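PDB 3L6E: oxidoreductase, short-chain dehydrogenase/reductase family from Aeromonas hydrophila subsp. hydrophila, which probably acts as an NAD(P)-dependent reductase, and may reduce 3-dehydrosphinganine in sphingolipid metabolism. Local coordinates for residues G27-M32 and G48-G53; G4-T9 and P78-H83; A204-D209 and L222-N227; A131-S136 and L176-I181. One frame throughout, in Å; residues are numbered along the deposited sequence.

Overall arrangement
All four contacts involve one parallel Rossmann sheet, ordered 3-2-1-4-5-6-7. Contact 1 joins its third and second strands at one edge, and contact 2 joins the first and fourth; their centres lie about 10 Å apart. S31 OG meets H5 NE2 at 2.7 Å, where strand 29-34 adjoins strand 5-9. Contact 4 pairs the fifth and sixth strands about 17 Å, centre to centre, from contact 2, and the two meet as strand 80-84 adjoins strand 128-137. Contact 3 packs helix 200-210 on the seventh strand, its centre about 8 Å from that of contact 4. In this family, strand ends near 5-9 and 131-136 generally border the nucleotide and catalytic sites.

Contact 1. Residues G27-M32 and G48-G53; sequences GHQVSM and GNAVIG. Unlike the reference sequence in segment 48-53: N49 (reference Lys).
The carbonyl oxygen of A50 is held by two neighbours on the other segment: V30 N donates a hydrogen bond to it at 3.0 Å, and Q29 CA adds a C-H...O contact at 3.3 Å. V30 O in turn accepts from I52 N, and M32 N closes the series on I52 O at 2.8 Å. This is the zigzag bonding of parallel strands, here almost aligned, with 6° between the axes of 29-32 and 51-53. Beta-branched valine suits the extended backbone. V51 CG1 lies against V30 CB, while selenomethionine M32 crosses V51 obliquely; a bend at chi3 (-57°) places its CE 3.8 Å from V51 CG2. The same methyl, M32 CE, also lies 3.7 Å from the backbone N of G53. On the other face I52 CD1 points to S31, whose OG is hydrogen-bonded to H5 NE2 on the next strand. Q29 brings OE1 within 3.3 Å of A50 CA. The pair belongs to the beta-alpha-beta unit 29-34, 37-47, 51-55: V30 and V51 face helix 14-25, M32 also touches helix 37-47, and S31 and I52 touch W74 of helix 61-75.

Contact 2. Residues G4-T9 and P78-H83; sequences GHIIVT and PELVLH
The imidazole of H83 brings CD2 to 2.9 Å from T9 OG1, which approaches the ring obliquely, and the ring of H5 is approached just as obliquely by P78 CA, 3.9 Å from ND1. These two histidines stand at opposite ends of the pairing of strand 5-9 with strand 80-84, the central junction of the Rossmann fold, where the chain crosses over from one half of the sheet to the other. Both rings are held by partners beyond the segments: H5 ND1 bonds to G76 O, while H83 ND1 and NE2 make weak bonds to N132 and S111. Between them the axes of 5-9 and 80-83 differ by 13°. I7 N donates to L80 O at 2.8 Å, L82 N to I7 O at 2.7 Å and T9 N to L82 O; at the start of the pairing E79 N donates to H5 O. Branched aliphatic residues fill both faces, as suits a sheet covered by helices. I6 sets CD1 3.5 Å from L80 CB, and V8 lies side by side with L82, a face that helix 14-25 covers. On the other face I7 reaches with CD1 to P78 CG at 3.6 Å and rests its CB near V81, which packs on helix 98-123. Strand 5-9 leads into the glycine-rich loop that SDR enzymes use to bind their nucleotide. At T9, chi1 of 62° turns OG1 between the backbone N and the carbonyl carbon, where it bonds to C84 N and only weakly, at 3.4 Å, to L82 O.

Contact 3. Residues A204-D209 and L222-N227; sequences AAYMLD and LFIGRN
I224 and M207 cross at about a right angle, and the end of the isoleucine enters between two successive helix residues: its CD1 lies 3.9 Å from M207 CG and equally 3.9 Å from Y206 CB. The contact belongs to the last beta-alpha-beta crossover of the Rossmann sheet, in which helix 200-210 packs over strand 217-226, here running 164° from it. With axes 9.8 Å apart, the contacts are apolar, made by strand side chains against helix side chains and backbone. In I224, chi1 of -51° sets CG1 anti to the carbonyl carbon, and with chi2 near 158° CD1 meets the helix. Its shorter branch, CG2, approaches the ring of Y206 obliquely, 4.1 Å from CD2. L222 lies two residues earlier, on the same face of the strand, and its CD2 comes near M207 CG. That methyl also rests against the helix backbone itself, 3.8 Å from M207 CA. Aliphatic side chains suit this buried layer, for they fit between helix residues without leaving polar groups to satisfy. Selenomethionine M207 also touches L176 and P178 of strand 171-181. Tyrosine suits a place where the core meets the dimer interface: CD2 of the ring touches I224 CG2, while OH bonds to E212 O of the second subunit and the ring makes a cation-pi contact with R214 of that subunit. Residues 222-226 pair antiparallel with a strand of the same subunit, which extends the sheet across the dimer. L222 CD2 also lies 3.8 Å from the backbone O of Y206.

Contact 4. Residues A131-S136 and L176-I181; sequences ANVLSS and LYPSGI
Strands 131-133 and 176-181 run parallel with a 21° twist, bridged at V133 with L176 and again at S136 with S179. L176 N donates to N132 O at 2.8 Å and L134 N to L176 O; farther on S136 N bonds to P178 O. Proline has no N-H to offer, and a water instead donates to L134 O at 2.6 Å, with a weak link to S179 OG. S136 O accepts from G180 N at 2.7 Å, with I181 N a weak second donor. At G180 the backbone turns to phi 117°, where a CB would press on the preceding carbonyl oxygen. V133 crosses the ring of P178 at about a right angle, V133 CG1 lying 3.8 Å from P178 CG, two compact apolar groups on one face. On the other, L134 lies side by side with Y177, its CD2 3.7 Å from Y177 CE2. S136 CB packs on S179 OG, while its own OG bonds to K152 NZ; SDR enzymes usually carry their catalytic serine near the end of this strand. In this beta-alpha-beta unit of 128-137, 145-165 and 171-181, helix 145-165 covers L134 and Y177, M207 of helix 200-210 touches V133, and strand 80-84 flanks A131 and V133.

Contact 1. Residues G27-M32 and G48-G53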
loop_
_atom_site.group_PDB
_atom_site.type_symbol
_atom_site.label_atom_id
_atom_site.label_comp_id
_atom_site.label_asym_id
_atom_site.label_seq_id
_atom_site.Cartn_x
_atom_site.Cartn_y
_atom_site.Cartn_z
ATOM N N GLY A 27 -1.787 5.633 20.784
ATOM C CA GLY A 27 -0.891 5.682 21.941
ATOM C C GLY A 27 0.499 6.286 21.790
ATOM O O GLY A 27 1.327 6.110 22.684
ATOM N N HIS A 28 0.759 7.004 20.688
ATOM C CA HIS A 28 2.094 7.582 20.430
ATOM C C HIS A 28 2.201 9.026 20.932
ATOM O O HIS A 28 1.194 9.708 21.073
ATOM C CB HIS A 28 2.402 7.601 18.927
ATOM C CG HIS A 28 2.711 6.262 18.321
ATOM N ND1 HIS A 28 1.782 5.540 17.599
ATOM C CD2 HIS A 28 3.871 5.558 18.249
ATOM C CE1 HIS A 28 2.346 4.434 17.143
ATOM N NE2 HIS A 28 3.613 4.422 17.520
ATOM N N GLN A 29 3.426 9.487 21.181
ATOM C CA GLN A 29 3.710 10.901 21.394
ATOM C C GLN A 29 4.161 11.508 20.078
ATOM O O GLN A 29 4.884 10.880 19.311
ATOM C CB GLN A 29 4.835 11.087 22.412
ATOM C CG GLN A 29 4.590 10.459 23.770
ATOM C CD GLN A 29 3.744 11.334 24.656
ATOM O OE1 GLN A 29 2.511 11.340 24.550
ATOM N NE2 GLN A 29 4.394 12.081 25.544
ATOM N N VAL A 30 3.772 12.747 19.814
ATOM C CA VAL A 30 4.018 13.286 18.478
ATOM C C VAL A 30 4.643 14.665 18.520
ATOM O O VAL A 30 4.079 15.567 19.109
ATOM C CB VAL A 30 2.715 13.299 17.621
ATOM C CG1 VAL A 30 2.994 13.825 16.248
ATOM C CG2 VAL A 30 2.138 11.916 17.514
ATOM N N SER A 31 5.822 14.810 17.917
ATOM C CA SER A 31 6.418 16.127 17.739
ATOM C C SER A 31 5.894 16.706 16.426
ATOM O O SER A 31 6.268 16.244 15.332
ATOM C CB SER A 31 7.937 16.039 17.707
ATOM O OG SER A 31 8.445 15.817 18.999
HETATM N N MSE A 32 5.003 17.680 16.535
HETATM C CA MSE A 32 4.381 18.275 15.348
HETATM C C MSE A 32 5.256 19.391 14.793
HETATM O O MSE A 32 5.539 20.355 15.488
HETATM C CB MSE A 32 2.995 18.830 15.694
HETATM C CG MSE A 32 2.077 17.840 16.386
HETATM SE SE MSE A 32 0.345 18.613 16.833
HETATM C CE MSE A 32 0.926 20.117 17.923
ATOM N N GLY A 48 -3.208 18.087 23.900
ATOM C CA GLY A 48 -2.525 18.328 25.171
ATOM C C GLY A 48 -1.104 17.794 25.240
ATOM O O GLY A 48 -0.289 18.065 24.352
ATOM N N ASN A 49 -0.822 17.029 26.296
ATOM C CA ASN A 49 0.534 16.576 26.610
ATOM C C ASN A 49 1.042 15.426 25.739
ATOM O O ASN A 49 2.182 14.991 25.876
ATOM C CB ASN A 49 0.692 16.265 28.117
ATOM C CG ASN A 49 -0.275 15.187 28.633
ATOM O OD1 ASN A 49 0.019 14.511 29.619
ATOM N ND2 ASN A 49 -1.430 15.043 27.992
ATOM N N ALA A 50 0.188 14.963 24.832
ATOM C CA ALA A 50 0.535 13.941 23.866
ATOM C C ALA A 50 1.398 14.491 22.720
ATOM O O ALA A 50 2.021 13.730 21.985
ATOM C CB ALA A 50 -0.726 13.302 23.318
ATOM N N VAL A 51 1.445 15.813 22.583
ATOM C CA VAL A 51 2.125 16.447 21.452
ATOM C C VAL A 51 2.846 17.721 21.867
ATOM O O VAL A 51 2.571 18.283 22.919
ATOM C CB VAL A 51 1.126 16.825 20.305
ATOM C CG1 VAL A 51 0.449 15.573 19.696
ATOM C CG2 VAL A 51 0.092 17.824 20.807
ATOM N N ILE A 52 3.767 18.163 21.018
ATOM C CA ILE A 52 4.267 19.535 21.048
ATOM C C ILE A 52 4.270 20.112 19.643
ATOM O O ILE A 52 4.546 19.404 18.669
ATOM C CB ILE A 52 5.723 19.636 21.531
ATOM C CG1 ILE A 52 6.448 18.330 21.240
ATOM C CG2 ILE A 52 5.781 20.022 22.975
ATOM C CD1 ILE A 52 7.811 18.507 20.693
ATOM N N GLY A 53 4.005 21.409 19.565
ATOM C CA GLY A 53 4.161 22.167 18.339
ATOM C C GLY A 53 5.540 22.791 18.287
ATOM O O GLY A 53 5.891 23.620 19.126
#

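Contact 2. Residues G4-T9 and P78-H83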
loop_
_atom_site.group_PDB
_atom_site.type_symbol
_atom_site.label_atom_id
_atom_site.label_comp_id
_atom_site.label_asym_id
_atom_site.label_seq_id
_atom_site.Cartn_x
_atom_site.Cartn_y
_atom_site.Cartn_z
ATOM N N GLY A 4 6.067 5.763 22.438
ATOM C CA GLY A 4 6.603 5.779 21.072
ATOM C C GLY A 4 6.639 7.183 20.500
ATOM O O GLY A 4 5.593 7.824 20.349
ATOM N N HIS A 5 7.837 7.667 20.184
ATOM C CA HIS A 5 7.989 9.012 19.633
ATOM C C HIS A 5 7.923 9.066 18.104
ATOM O O HIS A 5 8.677 8.377 17.404
ATOM C CB HIS A 5 9.277 9.660 20.121
ATOM C CG HIS A 5 9.401 11.101 19.753
ATOM N ND1 HIS A 5 10.615 11.703 19.500
ATOM C CD2 HIS A 5 8.459 12.054 19.561
ATOM C CE1 HIS A 5 10.415 12.972 19.194
ATOM N NE2 HIS A 5 9.117 13.211 19.224
ATOM N N ILE A 6 7.009 9.900 17.605
ATOM C CA ILE A 6 6.840 10.131 16.171
ATOM C C ILE A 6 7.033 11.607 15.866
ATOM O O ILE A 6 6.602 12.479 16.620
ATOM C CB ILE A 6 5.426 9.720 15.675
ATOM C CG1 ILE A 6 5.016 8.356 16.232
ATOM C CG2 ILE A 6 5.328 9.800 14.103
ATOM C CD1 ILE A 6 5.756 7.185 15.624
ATOM N N ILE A 7 7.705 11.884 14.762
ATOM C CA ILE A 7 7.817 13.242 14.269
ATOM C C ILE A 7 6.930 13.344 13.041
ATOM O O ILE A 7 7.034 12.518 12.132
ATOM C CB ILE A 7 9.250 13.590 13.898
ATOM C CG1 ILE A 7 10.107 13.725 15.164
ATOM C CG2 ILE A 7 9.315 14.911 13.099
ATOM C CD1 ILE A 7 11.573 13.923 14.839
ATOM N N VAL A 8 6.107 14.374 12.989
ATOM C CA VAL A 8 5.274 14.620 11.834
ATOM C C VAL A 8 5.461 16.030 11.330
ATOM O O VAL A 8 5.220 16.973 12.042
ATOM C CB VAL A 8 3.796 14.406 12.152
ATOM C CG1 VAL A 8 2.962 14.719 10.957
ATOM C CG2 VAL A 8 3.551 13.006 12.616
ATOM N N THR A 9 5.894 16.165 10.090
ATOM C CA THR A 9 6.025 17.476 9.492
ATOM C C THR A 9 4.750 17.847 8.763
ATOM O O THR A 9 3.918 17.007 8.508
ATOM C CB THR A 9 7.179 17.549 8.515
ATOM O OG1 THR A 9 6.948 16.638 7.454
ATOM C CG2 THR A 9 8.458 17.204 9.175
ATOM N N PRO A 78 13.276 9.538 17.581
ATOM C CA PRO A 78 12.023 9.057 17.013
ATOM C C PRO A 78 12.115 7.670 16.396
ATOM O O PRO A 78 13.165 7.296 15.875
ATOM C CB PRO A 78 11.715 10.081 15.913
ATOM C CG PRO A 78 13.029 10.645 15.509
ATOM C CD PRO A 78 13.944 10.535 16.711
ATOM N N GLU A 79 11.014 6.922 16.469
ATOM C CA GLU A 79 10.842 5.690 15.703
ATOM C C GLU A 79 10.362 5.972 14.263
ATOM O O GLU A 79 10.676 5.220 13.328
ATOM C CB GLU A 79 9.824 4.772 16.385
ATOM C CG GLU A 79 10.106 4.487 17.858
ATOM C CD GLU A 79 9.017 3.646 18.504
ATOM O OE1 GLU A 79 9.328 2.900 19.469
ATOM O OE2 GLU A 79 7.853 3.725 18.040
ATOM N N LEU A 80 9.585 7.038 14.090
ATOM C CA LEU A 80 9.025 7.344 12.775
ATOM C C LEU A 80 9.095 8.827 12.494
ATOM O O LEU A 80 8.701 9.650 13.331
ATOM C CB LEU A 80 7.580 6.822 12.641
ATOM C CG LEU A 80 6.674 7.316 11.499
ATOM C CD1 LEU A 80 7.213 6.902 10.145
ATOM C CD2 LEU A 80 5.214 6.841 11.667
ATOM N N VAL A 81 9.649 9.155 11.327
ATOM C CA VAL A 81 9.594 10.500 10.794
ATOM C C VAL A 81 8.634 10.467 9.615
ATOM O O VAL A 81 8.857 9.784 8.605
ATOM C CB VAL A 81 10.981 11.079 10.425
ATOM C CG1 VAL A 81 10.832 12.499 9.847
ATOM C CG2 VAL A 81 11.850 11.172 11.670
ATOM N N LEU A 82 7.531 11.179 9.792
ATOM C CA LEU A 82 6.476 11.229 8.812
ATOM C C LEU A 82 6.572 12.576 8.148
ATOM O O LEU A 82 6.251 13.600 8.749
ATOM C CB LEU A 82 5.124 11.068 9.490
ATOM C CG LEU A 82 4.179 10.019 8.917
ATOM C CD1 LEU A 82 2.805 10.138 9.547
ATOM C CD2 LEU A 82 4.087 10.145 7.422
ATOM N N HIS A 83 7.070 12.585 6.925
ATOM C CA HIS A 83 7.236 13.842 6.229
ATOM C C HIS A 83 6.054 14.111 5.309
ATOM O O HIS A 83 5.802 13.360 4.365
ATOM C CB HIS A 83 8.555 13.911 5.467
ATOM C CG HIS A 83 8.815 15.256 4.863
ATOM N ND1 HIS A 83 8.807 15.478 3.503
ATOM C CD2 HIS A 83 9.036 16.458 5.436
ATOM C CE1 HIS A 83 9.029 16.756 3.266
ATOM N NE2 HIS A 83 9.165 17.373 4.422
#

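Contact 3. Residues A204-D209 and L222-N227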
loop_
_atom_site.group_PDB
_atom_site.type_symbol
_atom_site.label_atom_id
_atom_site.label_comp_id
_atom_site.label_asym_id
_atom_site.label_seq_id
_atom_site.Cartn_x
_atom_site.Cartn_y
_atom_site.Cartn_z
ATOM N N ALA A 204 -5.272 8.969 6.144
ATOM C CA ALA A 204 -4.485 8.661 7.351
ATOM C C ALA A 204 -4.621 7.216 7.853
ATOM O O ALA A 204 -3.616 6.578 8.211
ATOM C CB ALA A 204 -4.830 9.647 8.493
ATOM N N ALA A 205 -5.856 6.720 7.868
ATOM C CA ALA A 205 -6.172 5.401 8.421
ATOM C C ALA A 205 -5.524 4.282 7.629
ATOM O O ALA A 205 -4.981 3.336 8.225
ATOM C CB ALA A 205 -7.707 5.198 8.550
ATOM N N TYR A 206 -5.569 4.383 6.294
ATOM C CA TYR A 206 -4.808 3.469 5.436
ATOM C C TYR A 206 -3.314 3.555 5.692
ATOM O O TYR A 206 -2.647 2.535 5.771
ATOM C CB TYR A 206 -5.025 3.758 3.946
ATOM C CG TYR A 206 -6.316 3.218 3.395
ATOM C CD1 TYR A 206 -6.645 1.866 3.526
ATOM C CD2 TYR A 206 -7.216 4.059 2.755
ATOM C CE1 TYR A 206 -7.848 1.377 3.023
ATOM C CE2 TYR A 206 -8.391 3.579 2.247
ATOM C CZ TYR A 206 -8.699 2.246 2.373
ATOM O OH TYR A 206 -9.895 1.801 1.859
HETATM N N MSE A 207 -2.812 4.785 5.779
HETATM C CA MSE A 207 -1.386 5.064 5.928
HETATM C C MSE A 207 -0.856 4.522 7.268
HETATM O O MSE A 207 0.178 3.855 7.304
HETATM C CB MSE A 207 -1.106 6.569 5.794
HETATM C CG MSE A 207 -1.390 7.139 4.406
HETATM SE SE MSE A 207 -1.270 9.111 4.279
HETATM C CE MSE A 207 0.625 9.314 4.191
ATOM N N LEU A 208 -1.583 4.793 8.345
ATOM C CA LEU A 208 -1.178 4.339 9.672
ATOM C C LEU A 208 -1.297 2.825 9.833
ATOM O O LEU A 208 -0.473 2.212 10.501
ATOM C CB LEU A 208 -1.961 5.049 10.774
ATOM C CG LEU A 208 -1.817 6.567 10.851
ATOM C CD1 LEU A 208 -2.758 7.128 11.912
ATOM C CD2 LEU A 208 -0.396 7.008 11.093
ATOM N N ASP A 209 -2.310 2.218 9.222
ATOM C CA ASP A 209 -2.347 0.760 9.189
ATOM C C ASP A 209 -1.128 0.250 8.429
ATOM O O ASP A 209 -0.491 -0.694 8.843
ATOM C CB ASP A 209 -3.623 0.215 8.558
ATOM C CG ASP A 209 -4.830 0.350 9.456
ATOM O OD1 ASP A 209 -4.709 0.920 10.556
ATOM O OD2 ASP A 209 -5.914 -0.122 9.056
ATOM N N LEU A 222 2.801 2.790 -0.697
ATOM C CA LEU A 222 1.344 2.731 -0.586
ATOM C C LEU A 222 0.666 3.774 -1.486
ATOM O O LEU A 222 0.876 4.944 -1.315
ATOM C CB LEU A 222 0.915 2.955 0.868
ATOM C CG LEU A 222 -0.579 2.896 1.173
ATOM C CD1 LEU A 222 -1.132 1.472 1.059
ATOM C CD2 LEU A 222 -0.910 3.507 2.535
ATOM N N PHE A 223 -0.161 3.321 -2.421
ATOM C CA PHE A 223 -0.862 4.204 -3.342
ATOM C C PHE A 223 -2.349 4.194 -3.004
ATOM O O PHE A 223 -2.982 3.147 -3.005
ATOM C CB PHE A 223 -0.620 3.774 -4.801
ATOM C CG PHE A 223 0.815 3.901 -5.243
ATOM C CD1 PHE A 223 1.761 2.941 -4.881
ATOM C CD2 PHE A 223 1.226 4.984 -6.017
ATOM C CE1 PHE A 223 3.095 3.053 -5.287
ATOM C CE2 PHE A 223 2.545 5.113 -6.415
ATOM C CZ PHE A 223 3.489 4.138 -6.056
ATOM N N ILE A 224 -2.890 5.359 -2.672
ATOM C CA ILE A 224 -4.326 5.484 -2.388
ATOM C C ILE A 224 -4.979 6.357 -3.444
ATOM O O ILE A 224 -4.480 7.437 -3.736
ATOM C CB ILE A 224 -4.582 6.129 -1.010
ATOM C CG1 ILE A 224 -3.779 5.419 0.086
ATOM C CG2 ILE A 224 -6.079 6.109 -0.665
ATOM C CD1 ILE A 224 -3.581 6.303 1.294
ATOM N N GLY A 225 -6.106 5.901 -3.999
ATOM C CA GLY A 225 -6.856 6.684 -4.995
ATOM C C GLY A 225 -8.285 6.966 -4.569
ATOM O O GLY A 225 -8.837 6.253 -3.734
ATOM N N ARG A 226 -8.879 8.013 -5.156
ATOM C CA ARG A 226 -10.287 8.361 -4.930
ATOM C C ARG A 226 -11.251 7.252 -5.333
ATOM O O ARG A 226 -10.973 6.472 -6.239
ATOM C CB ARG A 226 -10.670 9.630 -5.691
ATOM C CG ARG A 226 -10.118 10.930 -5.112
ATOM C CD ARG A 226 -10.976 12.154 -5.514
ATOM N NE ARG A 226 -11.386 12.142 -6.919
ATOM C CZ ARG A 226 -10.638 12.561 -7.942
ATOM N NH1 ARG A 226 -9.410 13.036 -7.739
ATOM N NH2 ARG A 226 -11.121 12.499 -9.185
ATOM N N ASN A 227 -12.386 7.186 -4.644
ATOM C CA ASN A 227 -13.454 6.281 -5.033
ATOM C C ASN A 227 -14.263 6.822 -6.218
ATOM O O ASN A 227 -14.303 8.032 -6.459
ATOM C CB ASN A 227 -14.369 5.983 -3.840
ATOM C CG ASN A 227 -13.740 5.025 -2.850
ATOM O OD1 ASN A 227 -12.686 4.448 -3.119
ATOM N ND2 ASN A 227 -14.389 4.836 -1.706
#

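Contact 4. Residues A131-S136 and L176-I181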
loop_
_atom_site.group_PDB
_atom_site.type_symbol
_atom_site.label_atom_id
_atom_site.label_comp_id
_atom_site.label_asym_id
_atom_site.label_seq_id
_atom_site.Cartn_x
_atom_site.Cartn_y
_atom_site.Cartn_z
ATOM N N ALA A 131 9.073 8.040 6.559
ATOM C CA ALA A 131 7.897 7.913 5.715
ATOM C C ALA A 131 7.661 9.250 5.083
ATOM O O ALA A 131 7.638 10.262 5.772
ATOM C CB ALA A 131 6.696 7.464 6.519
ATOM N N ASN A 132 7.521 9.243 3.764
ATOM C CA ASN A 132 7.294 10.458 3.013
ATOM C C ASN A 132 5.931 10.429 2.334
ATOM O O ASN A 132 5.544 9.411 1.741
ATOM C CB ASN A 132 8.379 10.651 1.976
ATOM C CG ASN A 132 9.541 11.436 2.498
ATOM O OD1 ASN A 132 9.528 12.658 2.530
ATOM N ND2 ASN A 132 10.574 10.733 2.898
ATOM N N VAL A 133 5.222 11.548 2.434
ATOM C CA VAL A 133 3.930 11.715 1.780
ATOM C C VAL A 133 4.128 12.530 0.501
ATOM O O VAL A 133 4.549 13.683 0.545
ATOM C CB VAL A 133 2.884 12.411 2.685
ATOM C CG1 VAL A 133 1.521 12.486 1.975
ATOM C CG2 VAL A 133 2.721 11.652 3.968
ATOM N N LEU A 134 3.880 11.894 -0.637
ATOM C CA LEU A 134 3.883 12.582 -1.912
ATOM C C LEU A 134 2.412 12.803 -2.345
ATOM O O LEU A 134 1.897 12.141 -3.239
ATOM C CB LEU A 134 4.721 11.796 -2.937
ATOM C CG LEU A 134 6.234 11.605 -2.661
ATOM C CD1 LEU A 134 6.533 10.608 -1.527
ATOM C CD2 LEU A 134 6.927 11.134 -3.918
ATOM N N SER A 135 1.729 13.725 -1.671
ATOM C CA SER A 135 0.279 13.895 -1.856
ATOM C C SER A 135 -0.078 14.577 -3.180
ATOM O O SER A 135 0.734 15.307 -3.759
ATOM C CB SER A 135 -0.345 14.626 -0.668
ATOM O OG SER A 135 0.241 15.903 -0.484
ATOM N N SER A 136 -1.290 14.315 -3.662
ATOM C CA SER A 136 -1.694 14.755 -4.990
ATOM C C SER A 136 -3.074 15.403 -4.937
ATOM O O SER A 136 -4.099 14.728 -5.078
ATOM C CB SER A 136 -1.678 13.572 -5.961
ATOM O OG SER A 136 -1.173 13.952 -7.226
ATOM N N LEU A 176 4.428 7.112 0.554
ATOM C CA LEU A 176 2.970 7.009 0.590
ATOM C C LEU A 176 2.351 8.013 -0.392
ATOM O O LEU A 176 2.729 9.173 -0.386
ATOM C CB LEU A 176 2.451 7.288 2.010
ATOM C CG LEU A 176 3.175 6.556 3.162
ATOM C CD1 LEU A 176 2.936 7.228 4.495
ATOM C CD2 LEU A 176 2.810 5.092 3.239
ATOM N N TYR A 177 1.393 7.545 -1.200
ATOM C CA TYR A 177 0.818 8.324 -2.289
ATOM C C TYR A 177 -0.714 8.453 -2.220
ATOM O O TYR A 177 -1.433 7.676 -2.840
ATOM C CB TYR A 177 1.218 7.687 -3.626
ATOM C CG TYR A 177 2.709 7.540 -3.822
ATOM C CD1 TYR A 177 3.438 6.499 -3.183
ATOM C CD2 TYR A 177 3.396 8.408 -4.661
ATOM C CE1 TYR A 177 4.812 6.355 -3.395
ATOM C CE2 TYR A 177 4.757 8.279 -4.883
ATOM C CZ TYR A 177 5.465 7.249 -4.257
ATOM O OH TYR A 177 6.827 7.154 -4.468
ATOM N N PRO A 178 -1.213 9.388 -1.424
ATOM C CA PRO A 178 -2.646 9.699 -1.454
ATOM C C PRO A 178 -2.930 10.585 -2.653
ATOM O O PRO A 178 -2.516 11.734 -2.641
ATOM C CB PRO A 178 -2.858 10.557 -0.197
ATOM C CG PRO A 178 -1.510 10.695 0.466
ATOM C CD PRO A 178 -0.469 10.281 -0.520
ATOM N N SER A 179 -3.606 10.062 -3.669
ATOM C CA SER A 179 -3.999 10.857 -4.838
ATOM C C SER A 179 -5.453 11.266 -4.758
ATOM O O SER A 179 -6.350 10.419 -4.838
ATOM C CB SER A 179 -3.795 10.073 -6.131
ATOM O OG SER A 179 -2.461 10.167 -6.574
ATOM N N GLY A 180 -5.689 12.567 -4.608
ATOM C CA GLY A 180 -7.048 13.104 -4.669
ATOM C C GLY A 180 -7.502 13.744 -3.376
ATOM O O GLY A 180 -8.685 13.687 -3.027
ATOM N N ILE A 181 -6.563 14.357 -2.666
ATOM C CA ILE A 181 -6.885 15.070 -1.443
ATOM C C ILE A 181 -7.389 16.495 -1.778
ATOM O O ILE A 181 -7.065 17.044 -2.837
ATOM C CB ILE A 181 -5.686 15.050 -0.453
ATOM C CG1 ILE A 181 -6.170 15.166 0.997
ATOM C CG2 ILE A 181 -4.635 16.100 -0.815
ATOM C CD1 ILE A 181 -6.491 13.824 1.652
HETATM O O HOH W 1 0.387 11.135 -5.065
#